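Local coordinates for protein Ufm1-specific protease (Caenorhabditis elegans, PDB 5EJJ) that is a thiol protease that cleaves the ubiquitin-like modifier UFM1 at its C-terminus, releasing it from target proteins, at residues Val133-Leu139 with Phe234-Ile240. Residues are numbered along the deposited sequence; the frame is centred on the assembly and turned at random.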
loop_
_atom_site.group_PDB
_atom_site.type_symbol
_atom_site.label_atom_id
_atom_site.label_comp_id
_atom_site.label_asym_id
_atom_site.label_seq_id
_atom_site.Cartn_x
_atom_site.Cartn_y
_atom_site.Cartn_z
ATOM N N VAL A 133 -0.055 6.985 19.697
ATOM C CA VAL A 133 0.177 6.480 21.030
ATOM C C VAL A 133 1.647 6.661 21.316
ATOM O O VAL A 133 2.472 6.465 20.427
ATOM C CB VAL A 133 -0.132 5.005 21.107
ATOM C CG1 VAL A 133 0.147 4.540 22.477
ATOM C CG2 VAL A 133 -1.582 4.738 20.750
ATOM N N GLY A 134 1.987 7.062 22.535
ATOM C CA GLY A 134 3.384 7.237 22.888
ATOM C C GLY A 134 3.712 6.476 24.145
ATOM O O GLY A 134 2.833 6.231 24.969
ATOM N N TYR A 135 4.964 6.081 24.303
ATOM C CA TYR A 135 5.370 5.501 25.578
ATOM C C TYR A 135 6.841 5.732 25.836
ATOM O O TYR A 135 7.577 6.151 24.946
ATOM C CB TYR A 135 5.002 4.016 25.687
ATOM C CG TYR A 135 5.358 3.206 24.471
ATOM C CD1 TYR A 135 4.476 3.097 23.404
ATOM C CD2 TYR A 135 6.574 2.539 24.385
ATOM C CE1 TYR A 135 4.800 2.364 22.298
ATOM C CE2 TYR A 135 6.897 1.792 23.276
ATOM C CZ TYR A 135 6.006 1.718 22.237
ATOM O OH TYR A 135 6.315 0.983 21.127
ATOM N N GLU A 136 7.262 5.488 27.066
ATOM C CA GLU A 136 8.642 5.721 27.438
ATOM C C GLU A 136 9.268 4.476 28.071
ATOM O O GLU A 136 8.632 3.766 28.846
ATOM C CB GLU A 136 8.708 6.917 28.367
ATOM C CG GLU A 136 10.077 7.247 28.890
ATOM C CD GLU A 136 10.031 8.420 29.847
ATOM O OE1 GLU A 136 9.167 8.395 30.767
ATOM O OE2 GLU A 136 10.836 9.367 29.665
ATOM N N TRP A 137 10.517 4.210 27.702
ATOM C CA TRP A 137 11.216 2.983 28.087
ATOM C C TRP A 137 12.579 3.305 28.628
ATOM O O TRP A 137 13.328 4.064 28.008
ATOM C CB TRP A 137 11.428 2.093 26.874
ATOM C CG TRP A 137 10.290 1.256 26.578
ATOM C CD1 TRP A 137 9.116 1.233 27.249
ATOM C CD2 TRP A 137 10.189 0.291 25.528
ATOM N NE1 TRP A 137 8.271 0.308 26.688
ATOM C CE2 TRP A 137 8.901 -0.295 25.629
ATOM C CE3 TRP A 137 11.053 -0.139 24.519
ATOM C CZ2 TRP A 137 8.447 -1.307 24.758
ATOM C CZ3 TRP A 137 10.604 -1.154 23.652
ATOM C CH2 TRP A 137 9.306 -1.725 23.784
ATOM N N SER A 138 12.912 2.712 29.769
ATOM C CA SER A 138 14.214 2.931 30.376
ATOM C C SER A 138 15.094 1.696 30.283
ATOM O O SER A 138 14.701 0.603 30.704
ATOM C CB SER A 138 14.052 3.380 31.816
ATOM O OG SER A 138 13.978 4.792 31.868
ATOM N N LEU A 139 16.287 1.883 29.718
ATOM C CA LEU A 139 17.254 0.798 29.550
ATOM C C LEU A 139 18.551 0.991 30.363
ATOM O O LEU A 139 19.385 1.844 30.037
ATOM C CB LEU A 139 17.577 0.624 28.069
ATOM C CG LEU A 139 16.359 0.447 27.157
ATOM C CD1 LEU A 139 16.800 -0.066 25.794
ATOM C CD2 LEU A 139 15.341 -0.498 27.773
ATOM N N PHE A 234 21.569 4.794 32.818
ATOM C CA PHE A 234 20.441 4.250 32.034
ATOM C C PHE A 234 20.088 5.097 30.806
ATOM O O PHE A 234 20.401 6.282 30.751
ATOM C CB PHE A 234 19.182 4.036 32.898
ATOM C CG PHE A 234 18.404 5.311 33.189
ATOM C CD1 PHE A 234 17.296 5.665 32.425
ATOM C CD2 PHE A 234 18.772 6.150 34.233
ATOM C CE1 PHE A 234 16.581 6.836 32.689
ATOM C CE2 PHE A 234 18.057 7.317 34.500
ATOM C CZ PHE A 234 16.964 7.658 33.725
ATOM N N THR A 235 19.430 4.470 29.832
ATOM C CA THR A 235 18.962 5.145 28.611
ATOM C C THR A 235 17.437 5.208 28.595
ATOM O O THR A 235 16.767 4.177 28.740
ATOM C CB THR A 235 19.396 4.379 27.352
ATOM O OG1 THR A 235 20.651 3.724 27.593
ATOM C CG2 THR A 235 19.515 5.320 26.185
ATOM N N ARG A 236 16.876 6.404 28.440
ATOM C CA ARG A 236 15.421 6.511 28.334
ATOM C C ARG A 236 15.043 6.756 26.884
ATOM O O ARG A 236 15.515 7.689 26.249
ATOM C CB ARG A 236 14.812 7.562 29.280
ATOM C CG ARG A 236 15.333 8.982 29.079
ATOM C CD ARG A 236 14.515 10.012 29.856
ATOM N NE ARG A 236 13.191 10.256 29.269
ATOM C CZ ARG A 236 12.949 11.128 28.289
ATOM N NH1 ARG A 236 13.941 11.836 27.766
ATOM N NH2 ARG A 236 11.713 11.297 27.826
ATOM N N LEU A 237 14.195 5.872 26.376
ATOM C CA LEU A 237 13.830 5.825 24.977
ATOM C C LEU A 237 12.371 6.261 24.848
ATOM O O LEU A 237 11.523 5.828 25.640
ATOM C CB LEU A 237 14.047 4.389 24.496
ATOM C CG LEU A 237 13.578 3.820 23.159
ATOM C CD1 LEU A 237 13.797 4.755 21.976
ATOM C CD2 LEU A 237 14.313 2.506 22.964
ATOM N N VAL A 238 12.080 7.150 23.894
ATOM C CA VAL A 238 10.683 7.533 23.663
ATOM C C VAL A 238 10.157 7.135 22.292
ATOM O O VAL A 238 10.787 7.364 21.276
ATOM C CB VAL A 238 10.404 9.002 23.942
ATOM C CG1 VAL A 238 8.950 9.274 23.771
ATOM C CG2 VAL A 238 10.783 9.309 25.346
ATOM N N THR A 239 8.999 6.496 22.293
ATOM C CA THR A 239 8.417 5.946 21.087
ATOM C C THR A 239 7.039 6.537 20.952
ATOM O O THR A 239 6.235 6.442 21.894
ATOM C CB THR A 239 8.262 4.412 21.217
ATOM O OG1 THR A 239 9.473 3.846 21.742
ATOM C CG2 THR A 239 7.936 3.776 19.869
ATOM N N ILE A 240 6.771 7.185 19.818
ATOM C CA ILE A 240 5.394 7.556 19.498
ATOM C C ILE A 240 5.105 7.208 18.056
ATOM O O ILE A 240 6.014 7.222 17.218
ATOM C CB ILE A 240 5.068 9.040 19.786
ATOM C CG1 ILE A 240 5.178 9.864 18.533
ATOM C CG2 ILE A 240 6.018 9.612 20.785
ATOM C CD1 ILE A 240 5.222 11.304 18.824
#
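Strands 127-139 and 235-247 pair antiparallel along a border of a five-stranded mixed sheet, the latter strand being outermost within the chain. Helices 144-156 and 253-280 pack on one face, and side chains along the pair alternate between this face, packed by helices and loops, and the exposed one. Phe234, at the entry, sets its ring against the hydroxyl of Ser138, with CE1 3.4 Å from OG, on the exposed face. Thr235 forms a hydrogen-bonded pair with Leu139: Thr235 N gives to Leu139 O (2.6 Å) and Leu139 N to Thr235 O (2.5 Å). Beta-branched threonine suits an extended backbone, while Leu139 reaches Val148 under the sheet. Arg236 turns to the exposed face, where a charge can stay hydrated, and its long side chain crosses diagonally to Glu136 in a salt bridge, with NE 2.5 Å and NH2 2.8 Å from OE2. Leu237 lies on the helix-covered face beside Trp137, an apolar pair (CB to CB 4.2 Å), and also packs on Val285 of a loop; the broad indole fills space against Val148, Ala151, Leu155 and Met272. Val238, beta-branched and so suited to a strand, brings CG2 4.2 Å from Glu136 CG on the exposed face. Thr239 is buried, its CB 3.9 Å from the centroid of the Tyr135 ring in a CH-pi contact, while the tyrosine hydroxyl hydrogen-bonds to Thr271. Ile240 pairs with Gly134, where a CB would crowd Ile240 CG2; the CA atoms of Gly134 and Ile240 stand 4.0 Å apart.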